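Local coordinates for protein oxidoreductase (Thermotoga maritima, PDB 1ZH8) that probably catalyses the NADP-dependent oxidation of a CH-OH group, or the reverse reduction, as a GFO/IDH/MocA-family dehydrogenase whose natural substrate is not established, at residues A[47-51]-A[77-83]; A[139-145]-A[290-294]; A[215-219]-A[329-335]. All blocks are in the same frame, centred on the assembly; numbering follows the deposited sequence.

Contact 1 (A[47-51]-A[77-83]); sequences ITAVT and LLESGLV
Thr48 meets Leu82 through one hydroxyl. CB already lies 3.5 Å from Leu82 O. Beyond it OG1, set between the backbone N and the carbonyl carbon (chi1 52°), donates to Leu82 O at 2.8 Å, approaching from above the carbonyl plane, 47° out of it. The same OG1 rests against Val83 CG1 at 3.6 Å, while the methyl CG2 stands back at 4.0 Å from Leu82 O. Further along the strand the contact turns apolar. Leu77 drives CD1 against Ala49 CB at 3.6 Å and against the methyl CG2 of Thr51 at 4.0 Å; Val83 CG1 closes on Ala49 CB from its own position at 4.0 Å. Past the helix, Gly81 with its positive phi sits within an ST turn, Ser80 OG accepting from Leu82 N. This is part of the Rossmann-fold connection from strand 69-71 to strand 85-88, which passes strands 45-51 and 19-24, with Phe71 also packed on Ala49, Leu77 and Leu82. The chemistry implies a hydrophobic seam between helix and sheet, pinned at the partly exposed Thr48 by a single side-chain-to-backbone bond.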
loop_
_atom_site.group_PDB
_atom_site.type_symbol
_atom_site.label_atom_id
_atom_site.label_comp_id
_atom_site.label_asym_id
_atom_site.label_seq_id
_atom_site.Cartn_x
_atom_site.Cartn_y
_atom_site.Cartn_z
ATOM N N ILE A 47 -22.561 36.942 -12.704
ATOM C CA ILE A 47 -23.636 35.959 -12.656
ATOM C C ILE A 47 -24.935 36.635 -13.034
ATOM O O ILE A 47 -25.441 37.485 -12.319
ATOM C CB ILE A 47 -23.721 35.286 -11.305
ATOM C CG1 ILE A 47 -22.410 34.513 -11.054
ATOM C CG2 ILE A 47 -24.974 34.397 -11.236
ATOM C CD1 ILE A 47 -22.171 34.129 -9.621
ATOM N N THR A 48 -25.444 36.255 -14.192
ATOM C CA THR A 48 -26.593 36.888 -14.787
ATOM C C THR A 48 -27.826 35.984 -14.778
ATOM O O THR A 48 -28.942 36.473 -14.984
ATOM C CB THR A 48 -26.297 37.230 -16.238
ATOM O OG1 THR A 48 -25.819 36.052 -16.910
ATOM C CG2 THR A 48 -25.245 38.315 -16.317
ATOM N N ALA A 49 -27.631 34.672 -14.559
ATOM C CA ALA A 49 -28.749 33.721 -14.564
ATOM C C ALA A 49 -28.516 32.532 -13.662
ATOM O O ALA A 49 -27.383 32.153 -13.389
ATOM C CB ALA A 49 -29.084 33.254 -15.987
ATOM N N VAL A 50 -29.612 31.918 -13.240
ATOM C CA VAL A 50 -29.598 30.907 -12.199
ATOM C C VAL A 50 -30.799 29.991 -12.426
ATOM O O VAL A 50 -31.871 30.442 -12.864
ATOM C CB VAL A 50 -29.633 31.603 -10.798
ATOM C CG1 VAL A 50 -30.377 30.804 -9.781
ATOM C CG2 VAL A 50 -28.220 31.901 -10.311
ATOM N N THR A 51 -30.602 28.697 -12.173
ATOM C CA THR A 51 -31.679 27.720 -12.289
ATOM C C THR A 51 -31.370 26.522 -11.400
ATOM O O THR A 51 -30.199 26.213 -11.163
ATOM C CB THR A 51 -31.870 27.283 -13.756
ATOM O OG1 THR A 51 -33.089 26.547 -13.895
ATOM C CG2 THR A 51 -30.696 26.443 -14.240
ATOM N N LEU A 77 -32.820 29.045 -19.682
ATOM C CA LEU A 77 -31.637 29.830 -19.351
ATOM C C LEU A 77 -30.735 29.908 -20.562
ATOM O O LEU A 77 -30.279 30.989 -20.918
ATOM C CB LEU A 77 -30.903 29.194 -18.196
ATOM C CG LEU A 77 -29.651 29.871 -17.671
ATOM C CD1 LEU A 77 -29.627 29.744 -16.152
ATOM C CD2 LEU A 77 -28.441 29.242 -18.294
ATOM N N LEU A 78 -30.513 28.759 -21.207
ATOM C CA LEU A 78 -29.630 28.674 -22.361
ATOM C C LEU A 78 -30.109 29.519 -23.531
ATOM O O LEU A 78 -29.301 29.960 -24.339
ATOM C CB LEU A 78 -29.427 27.227 -22.829
ATOM C CG LEU A 78 -28.530 26.231 -22.078
ATOM C CD1 LEU A 78 -28.542 24.876 -22.822
ATOM C CD2 LEU A 78 -27.099 26.726 -21.849
ATOM N N GLU A 79 -31.414 29.738 -23.632
ATOM C CA GLU A 79 -31.987 30.375 -24.816
ATOM C C GLU A 79 -32.242 31.864 -24.548
ATOM O O GLU A 79 -32.529 32.631 -25.470
ATOM C CB GLU A 79 -33.231 29.586 -25.281
ATOM C CG GLU A 79 -34.124 30.227 -26.344
ATOM C CD GLU A 79 -33.558 30.219 -27.783
ATOM O OE1 GLU A 79 -32.509 29.564 -28.056
ATOM O OE2 GLU A 79 -34.202 30.880 -28.650
ATOM N N SER A 80 -32.068 32.274 -23.291
ATOM C CA SER A 80 -32.418 33.623 -22.843
ATOM C C SER A 80 -31.545 34.712 -23.432
ATOM O O SER A 80 -31.925 35.881 -23.408
ATOM C CB SER A 80 -32.329 33.720 -21.323
ATOM O OG SER A 80 -30.970 33.669 -20.916
ATOM N N GLY A 81 -30.368 34.336 -23.930
ATOM C CA GLY A 81 -29.375 35.303 -24.404
ATOM C C GLY A 81 -28.594 35.991 -23.280
ATOM O O GLY A 81 -27.827 36.921 -23.537
ATOM N N LEU A 82 -28.764 35.545 -22.035
ATOM C CA LEU A 82 -28.135 36.244 -20.900
ATOM C C LEU A 82 -26.736 35.772 -20.517
ATOM O O LEU A 82 -26.106 36.391 -19.665
ATOM C CB LEU A 82 -29.036 36.209 -19.662
ATOM C CG LEU A 82 -30.361 36.957 -19.832
ATOM C CD1 LEU A 82 -31.282 36.575 -18.687
ATOM C CD2 LEU A 82 -30.141 38.484 -19.918
ATOM N N VAL A 83 -26.255 34.697 -21.149
ATOM C CA VAL A 83 -25.026 34.027 -20.730
ATOM C C VAL A 83 -24.005 33.713 -21.853
ATOM O O VAL A 83 -24.355 33.365 -22.964
ATOM C CB VAL A 83 -25.364 32.714 -19.992
ATOM C CG1 VAL A 83 -26.223 32.991 -18.767
ATOM C CG2 VAL A 83 -26.077 31.744 -20.946
#

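Contact 2 (A[139-145]-A[290-294]); sequences AENFRHV and SYQKE. With NAP (NADP nicotinamide-adenine-dinucleotide phosphate), chain D; EDO (1,2-ethanediol), chain E.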
loop_
_atom_site.group_PDB
_atom_site.type_symbol
_atom_site.label_atom_id
_atom_site.label_comp_id
_atom_site.label_asym_id
_atom_site.label_seq_id
_atom_site.Cartn_x
_atom_site.Cartn_y
_atom_site.Cartn_z
ATOM N N ALA A 139 -13.884 20.941 -14.059
ATOM C CA ALA A 139 -13.292 21.713 -12.974
ATOM C C ALA A 139 -12.715 20.773 -11.924
ATOM O O ALA A 139 -13.368 20.437 -10.902
ATOM C CB ALA A 139 -14.349 22.672 -12.360
ATOM N N GLU A 140 -11.497 20.330 -12.198
ATOM C CA GLU A 140 -10.806 19.432 -11.312
ATOM C C GLU A 140 -9.890 20.304 -10.513
ATOM O O GLU A 140 -8.788 20.648 -10.962
ATOM C CB GLU A 140 -10.039 18.378 -12.108
ATOM C CG GLU A 140 -9.126 17.511 -11.253
ATOM C CD GLU A 140 -9.800 17.042 -9.968
ATOM O OE1 GLU A 140 -10.604 16.089 -10.032
ATOM O OE2 GLU A 140 -9.533 17.647 -8.899
ATOM N N ASN A 141 -10.354 20.712 -9.343
ATOM C CA ASN A 141 -9.617 21.731 -8.593
ATOM C C ASN A 141 -8.265 21.239 -8.038
ATOM O O ASN A 141 -7.348 22.035 -7.862
ATOM C CB ASN A 141 -10.483 22.350 -7.501
ATOM C CG ASN A 141 -10.915 21.333 -6.488
ATOM O OD1 ASN A 141 -11.655 20.396 -6.805
ATOM N ND2 ASN A 141 -10.419 21.469 -5.287
ATOM N N PHE A 142 -8.114 19.937 -7.814
ATOM C CA PHE A 142 -6.803 19.385 -7.395
ATOM C C PHE A 142 -5.656 19.677 -8.377
ATOM O O PHE A 142 -4.496 19.653 -7.986
ATOM C CB PHE A 142 -6.882 17.875 -7.085
ATOM C CG PHE A 142 -7.323 17.551 -5.661
ATOM C CD1 PHE A 142 -8.398 18.222 -5.064
ATOM C CD2 PHE A 142 -6.654 16.562 -4.924
ATOM C CE1 PHE A 142 -8.804 17.925 -3.732
ATOM C CE2 PHE A 142 -7.035 16.256 -3.591
ATOM C CZ PHE A 142 -8.121 16.940 -2.998
ATOM N N ARG A 143 -5.970 19.964 -9.641
ATOM C CA ARG A 143 -4.949 20.414 -10.599
ATOM C C ARG A 143 -4.463 21.829 -10.341
ATOM O O ARG A 143 -3.582 22.336 -11.041
ATOM C CB ARG A 143 -5.475 20.338 -12.024
ATOM C CG ARG A 143 -4.853 19.256 -12.806
ATOM C CD ARG A 143 -5.701 18.952 -14.011
ATOM N NE ARG A 143 -5.810 17.526 -13.998
ATOM C CZ ARG A 143 -6.896 16.830 -14.252
ATOM N NH1 ARG A 143 -8.029 17.406 -14.600
ATOM N NH2 ARG A 143 -6.813 15.520 -14.164
ATOM N N HIS A 144 -5.055 22.479 -9.349
ATOM C CA HIS A 144 -4.723 23.866 -9.094
ATOM C C HIS A 144 -4.286 24.054 -7.662
ATOM O O HIS A 144 -4.242 25.192 -7.198
ATOM C CB HIS A 144 -5.937 24.752 -9.369
ATOM C CG HIS A 144 -6.474 24.633 -10.760
ATOM N ND1 HIS A 144 -6.136 25.515 -11.766
ATOM C CD2 HIS A 144 -7.337 23.750 -11.310
ATOM C CE1 HIS A 144 -6.765 25.178 -12.876
ATOM N NE2 HIS A 144 -7.506 24.115 -12.624
ATOM N N VAL A 145 -3.984 22.949 -6.965
ATOM C CA VAL A 145 -3.608 23.012 -5.552
ATOM C C VAL A 145 -2.076 23.225 -5.444
ATOM O O VAL A 145 -1.305 22.419 -5.944
ATOM C CB VAL A 145 -4.140 21.758 -4.752
ATOM C CG1 VAL A 145 -3.570 21.693 -3.330
ATOM C CG2 VAL A 145 -5.710 21.722 -4.700
ATOM N N SER A 290 -8.261 27.000 -4.622
ATOM C CA SER A 290 -8.141 26.287 -5.888
ATOM C C SER A 290 -9.347 26.471 -6.811
ATOM O O SER A 290 -9.196 26.444 -8.035
ATOM C CB SER A 290 -7.883 24.790 -5.650
ATOM O OG SER A 290 -8.898 24.205 -4.845
ATOM N N TYR A 291 -10.537 26.647 -6.231
ATOM C CA TYR A 291 -11.740 26.954 -7.011
ATOM C C TYR A 291 -11.589 28.303 -7.691
ATOM O O TYR A 291 -11.945 28.471 -8.855
ATOM C CB TYR A 291 -12.983 26.946 -6.113
ATOM C CG TYR A 291 -13.123 25.655 -5.357
ATOM C CD1 TYR A 291 -13.627 24.515 -5.991
ATOM C CD2 TYR A 291 -12.703 25.551 -4.021
ATOM C CE1 TYR A 291 -13.732 23.308 -5.315
ATOM C CE2 TYR A 291 -12.807 24.339 -3.327
ATOM C CZ TYR A 291 -13.323 23.230 -3.989
ATOM O OH TYR A 291 -13.461 22.040 -3.334
ATOM N N GLN A 292 -11.038 29.263 -6.964
ATOM C CA GLN A 292 -10.800 30.572 -7.526
ATOM C C GLN A 292 -9.796 30.432 -8.656
ATOM O O GLN A 292 -9.965 31.017 -9.727
ATOM C CB GLN A 292 -10.261 31.500 -6.449
ATOM C CG GLN A 292 -10.101 32.921 -6.887
ATOM C CD GLN A 292 -9.633 33.799 -5.753
ATOM O OE1 GLN A 292 -10.135 33.708 -4.624
ATOM N NE2 GLN A 292 -8.656 34.651 -6.038
ATOM N N LYS A 293 -8.763 29.635 -8.405
ATOM C CA LYS A 293 -7.697 29.443 -9.360
ATOM C C LYS A 293 -8.199 28.789 -10.648
ATOM O O LYS A 293 -7.778 29.167 -11.748
ATOM C CB LYS A 293 -6.552 28.662 -8.727
ATOM C CG LYS A 293 -5.547 29.562 -8.054
ATOM C CD LYS A 293 -4.305 28.775 -7.701
ATOM C CE LYS A 293 -3.263 28.798 -8.823
ATOM N NZ LYS A 293 -2.159 27.802 -8.580
ATOM N N GLU A 294 -9.117 27.838 -10.519
ATOM C CA GLU A 294 -9.654 27.197 -11.698
ATOM C C GLU A 294 -10.570 28.135 -12.502
ATOM O O GLU A 294 -10.619 28.041 -13.734
ATOM C CB GLU A 294 -10.306 25.832 -11.386
ATOM C CG GLU A 294 -11.599 25.882 -10.609
ATOM C CD GLU A 294 -12.135 24.508 -10.250
ATOM O OE1 GLU A 294 -11.624 23.493 -10.779
ATOM O OE2 GLU A 294 -13.080 24.443 -9.432
HETATM P PA NAP D . -25.898 18.771 -4.375
HETATM O O1A NAP D . -25.868 19.561 -3.117
HETATM O O2A NAP D . -26.906 17.699 -4.373
HETATM O O5B NAP D . -26.068 19.790 -5.602
HETATM C C5B NAP D . -26.742 19.389 -6.772
HETATM C C4B NAP D . -27.685 20.509 -7.172
HETATM O O4B NAP D . -28.223 20.258 -8.463
HETATM C C3B NAP D . -28.872 20.620 -6.223
HETATM O O3B NAP D . -29.144 21.989 -6.136
HETATM C C2B NAP D . -29.954 19.898 -7.008
HETATM O O2B NAP D . -31.344 20.015 -6.728
HETATM C C1B NAP D . -29.636 20.389 -8.404
HETATM N N9A NAP D . -30.288 19.561 -9.415
HETATM C C8A NAP D . -30.573 18.215 -9.356
HETATM N N7A NAP D . -31.165 17.861 -10.519
HETATM C C5A NAP D . -31.262 18.964 -11.306
HETATM C C6A NAP D . -31.778 19.184 -12.577
HETATM N N6A NAP D . -32.333 18.197 -13.261
HETATM N N1A NAP D . -31.717 20.433 -13.137
HETATM C C2A NAP D . -31.162 21.471 -12.428
HETATM N N3A NAP D . -30.658 21.265 -11.169
HETATM C C4A NAP D . -30.707 20.034 -10.622
HETATM O O3 NAP D . -24.464 18.100 -4.594
HETATM P PN NAP D . -23.082 18.918 -4.655
HETATM O O1N NAP D . -23.244 20.402 -4.779
HETATM O O2N NAP D . -22.336 18.280 -3.579
HETATM O O5D NAP D . -22.401 18.437 -6.034
HETATM C C5D NAP D . -22.715 18.973 -7.307
HETATM C C4D NAP D . -21.510 18.792 -8.228
HETATM O O4D NAP D . -20.380 19.415 -7.630
HETATM C C3D NAP D . -21.158 17.311 -8.394
HETATM O O3D NAP D . -20.799 17.028 -9.726
HETATM C C2D NAP D . -19.964 17.090 -7.497
HETATM O O2D NAP D . -19.104 16.076 -7.973
HETATM C C1D NAP D . -19.323 18.470 -7.499
HETATM N N1N NAP D . -18.555 18.688 -6.277
HETATM C C2N NAP D . -17.224 18.971 -6.397
HETATM C C3N NAP D . -16.434 19.179 -5.262
HETATM C C7N NAP D . -15.028 19.709 -5.395
HETATM O O7N NAP D . -14.296 19.856 -4.201
HETATM N N7N NAP D . -14.503 20.034 -6.593
HETATM C C4N NAP D . -17.027 19.101 -3.994
HETATM C C5N NAP D . -18.396 18.824 -3.880
HETATM C C6N NAP D . -19.154 18.617 -5.036
HETATM P P2B NAP D . -32.202 21.085 -5.885
HETATM O O1X NAP D . -32.561 22.293 -6.724
HETATM O O2X NAP D . -31.439 21.566 -4.672
HETATM O O3X NAP D . -33.447 20.322 -5.486
HETATM C C1 EDO E . -2.029 27.102 -12.801
HETATM O O1 EDO E . -3.233 27.105 -12.006
HETATM C C2 EDO E . -0.829 26.783 -11.910
HETATM O O2 EDO E . 0.324 26.540 -12.727
#
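Asn141, which faces Ser290 and Tyr291, accepts at OD1 from the carboxamide nitrogen N7N of the bound NADP at 2.9 Å. Its other amide branch works at the same time: ND2 donates to Ser290 OG at 3.2 Å, with the bond nearly straight (166°) and the partner close to the amide plane. Held at both ends, the amide is fixed in rotation and lies stacked along the Tyr291 ring, their planes 20° apart, with CG 3.6 Å from Tyr291 CE1. Tyr291 OH in turn donates to O7N of the nicotinamide, a very short bond, and the two segments meet the carboxamide's N-H and its oxygen, one each. The loop after strand 136-139 of the Rossmann fold here meets the start of helix 290-303 at the nicotinamide end of the cofactor pocket. Behind it His144, with CG anti to its carbonyl carbon (chi1 -58°), offers a ring face to Glu294 CB, a CH-pi contact 3.7 Å from the ring centroid. With an alanine here Glu294 CB is likely to lose its aromatic support, a gap opening beneath it. Lys293 CB packs on His144 CB at 4.0 Å, and Glu294 OE1 lies against Ala139 CB at 3.3 Å.

Contact 3 (A[215-219]-A[329-335]); sequences EWISA and SAGNKVF
Ile217 and Val334 form the central antiparallel hydrogen-bonded pair: Val334 N donates to Ile217 O at 2.7 Å, and Ile217 N returns a bond to Val334 O at 2.9 Å. Their side chains run side by side, Ile217 CD1 lying 3.8 Å from Val334 CB. The other face of the sheet carries the non-hydrogen-bonded pair, where Trp216 turns the edge of its indole toward the face of Phe335 in an offset edge-to-face pair, the planes 64° apart. Over an indole face comes Lys333, fully extended from a CG anti to the backbone N (chi1 -170°); its CE sits 3.6 Å from the centroid of the five-membered ring, and NZ makes a cation-pi contact at 4.4 Å from that centroid. Farther along, the type I' turn from Ser329 to Asn332 folds back on Ala219, whose N donates to Ser329 OG at 2.9 Å and whose O accepts from Gly331 N at 2.7 Å. The next shell fixes these groups: Glu239 takes the indole NE1, and Ala330 O of the second subunit receives Lys333 NZ. Ser218 OG also bonds to its counterpart in that subunit. Backbone bonds thus zip the edge strand, while Trp216 and Lys333 pack on Gly331 of the second subunit.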
loop_
_atom_site.group_PDB
_atom_site.type_symbol
_atom_site.label_atom_id
_atom_site.label_comp_id
_atom_site.label_asym_id
_atom_site.label_seq_id
_atom_site.Cartn_x
_atom_site.Cartn_y
_atom_site.Cartn_z
ATOM N N GLU A 215 0.224 3.240 -15.773
ATOM C CA GLU A 215 0.165 2.130 -16.737
ATOM C C GLU A 215 -0.822 1.035 -16.352
ATOM O O GLU A 215 -1.652 0.629 -17.156
ATOM C CB GLU A 215 1.541 1.517 -16.946
ATOM C CG GLU A 215 1.551 0.424 -18.021
ATOM C CD GLU A 215 2.886 -0.284 -18.163
ATOM O OE1 GLU A 215 3.843 0.368 -18.610
ATOM O OE2 GLU A 215 2.975 -1.495 -17.855
ATOM N N TRP A 216 -0.708 0.529 -15.131
ATOM C CA TRP A 216 -1.581 -0.543 -14.690
ATOM C C TRP A 216 -1.866 -0.387 -13.214
ATOM O O TRP A 216 -1.046 0.176 -12.475
ATOM C CB TRP A 216 -0.975 -1.929 -14.991
ATOM C CG TRP A 216 0.303 -2.217 -14.256
ATOM C CD1 TRP A 216 1.572 -2.098 -14.748
ATOM C CD2 TRP A 216 0.444 -2.685 -12.896
ATOM N NE1 TRP A 216 2.494 -2.462 -13.786
ATOM C CE2 TRP A 216 1.827 -2.815 -12.640
ATOM C CE3 TRP A 216 -0.464 -3.008 -11.875
ATOM C CZ2 TRP A 216 2.323 -3.241 -11.399
ATOM C CZ3 TRP A 216 0.039 -3.431 -10.638
ATOM C CH2 TRP A 216 1.412 -3.545 -10.419
ATOM N N ILE A 217 -3.016 -0.908 -12.804
ATOM C CA ILE A 217 -3.414 -0.940 -11.412
ATOM C C ILE A 217 -3.902 -2.323 -11.072
ATOM O O ILE A 217 -4.285 -3.090 -11.958
ATOM C CB ILE A 217 -4.555 0.039 -11.128
ATOM C CG1 ILE A 217 -5.774 -0.311 -11.981
ATOM C CG2 ILE A 217 -4.144 1.433 -11.475
ATOM C CD1 ILE A 217 -6.682 -1.373 -11.399
ATOM N N SER A 218 -3.922 -2.615 -9.774
ATOM C CA SER A 218 -4.500 -3.833 -9.237
ATOM C C SER A 218 -5.095 -3.368 -7.917
ATOM O O SER A 218 -4.397 -2.775 -7.109
ATOM C CB SER A 218 -3.389 -4.870 -9.030
ATOM O OG SER A 218 -3.824 -5.998 -8.283
ATOM N N ALA A 219 -6.380 -3.582 -7.683
ATOM C CA ALA A 219 -7.011 -2.956 -6.530
ATOM C C ALA A 219 -8.136 -3.774 -5.962
ATOM O O ALA A 219 -8.745 -4.584 -6.661
ATOM C CB ALA A 219 -7.522 -1.554 -6.906
ATOM N N SER A 329 -11.044 -3.952 -10.923
ATOM C CA SER A 329 -9.889 -4.847 -10.774
ATOM C C SER A 329 -10.165 -6.126 -9.988
ATOM O O SER A 329 -9.740 -7.194 -10.400
ATOM C CB SER A 329 -8.689 -4.133 -10.150
ATOM O OG SER A 329 -7.692 -5.096 -9.774
ATOM N N ALA A 330 -10.840 -6.022 -8.846
ATOM C CA ALA A 330 -10.993 -7.171 -7.944
ATOM C C ALA A 330 -9.644 -7.876 -7.748
ATOM O O ALA A 330 -9.573 -9.114 -7.639
ATOM C CB ALA A 330 -12.047 -8.153 -8.465
ATOM N N GLY A 331 -8.580 -7.069 -7.719
ATOM C CA GLY A 331 -7.236 -7.562 -7.498
ATOM C C GLY A 331 -6.523 -8.005 -8.753
ATOM O O GLY A 331 -5.345 -8.343 -8.714
ATOM N N ASN A 332 -7.234 -8.018 -9.869
ATOM C CA ASN A 332 -6.616 -8.345 -11.144
ATOM C C ASN A 332 -5.930 -7.134 -11.769
ATOM O O ASN A 332 -6.343 -5.980 -11.567
ATOM C CB ASN A 332 -7.657 -8.925 -12.106
ATOM C CG ASN A 332 -8.106 -10.310 -11.696
ATOM O OD1 ASN A 332 -7.326 -11.262 -11.706
ATOM N ND2 ASN A 332 -9.364 -10.429 -11.323
ATOM N N LYS A 333 -4.891 -7.401 -12.547
ATOM C CA LYS A 333 -4.122 -6.334 -13.160
ATOM C C LYS A 333 -4.965 -5.703 -14.258
ATOM O O LYS A 333 -5.498 -6.396 -15.105
ATOM C CB LYS A 333 -2.820 -6.907 -13.694
ATOM C CG LYS A 333 -1.800 -5.917 -14.156
ATOM C CD LYS A 333 -0.646 -6.682 -14.800
ATOM C CE LYS A 333 0.552 -5.787 -14.930
ATOM N NZ LYS A 333 1.787 -6.577 -15.189
ATOM N N VAL A 334 -5.146 -4.391 -14.205
ATOM C CA VAL A 334 -5.868 -3.711 -15.261
ATOM C C VAL A 334 -4.960 -2.652 -15.871
ATOM O O VAL A 334 -4.444 -1.796 -15.163
ATOM C CB VAL A 334 -7.144 -3.029 -14.749
ATOM C CG1 VAL A 334 -7.870 -2.319 -15.916
ATOM C CG2 VAL A 334 -8.060 -4.034 -14.034
ATOM N N PHE A 335 -4.750 -2.734 -17.178
ATOM C CA PHE A 335 -4.003 -1.723 -17.909
ATOM C C PHE A 335 -4.962 -0.576 -18.239
ATOM O O PHE A 335 -5.930 -0.738 -19.004
ATOM C CB PHE A 335 -3.408 -2.320 -19.183
ATOM C CG PHE A 335 -2.266 -3.278 -18.932
ATOM C CD1 PHE A 335 -0.955 -2.813 -18.846
ATOM C CD2 PHE A 335 -2.500 -4.644 -18.787
ATOM C CE1 PHE A 335 0.098 -3.684 -18.625
ATOM C CE2 PHE A 335 -1.434 -5.526 -18.549
ATOM C CZ PHE A 335 -0.123 -5.033 -18.475
#

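How the contacts relate
The three contacts hold no helix or strand in common; two are buried and one is partly exposed. Contact 1 is buried in the Rossmann domain and chiefly apolar, joining a strand to a crossover. Contact 2, its centre about 8 Å from the centre of the chain, is also buried, but its chemistry is polar where it faces the cofactor and aromatic-aliphatic behind. Contact 3, partly buried, lies on the opposite side of the chain's centre from contact 1, their centres about 44 Å apart, and relies on strand pairing with a subunit partner close by. Along the chain contact 1 closes before the others open, whereas the segments of contacts 2 and 3 alternate.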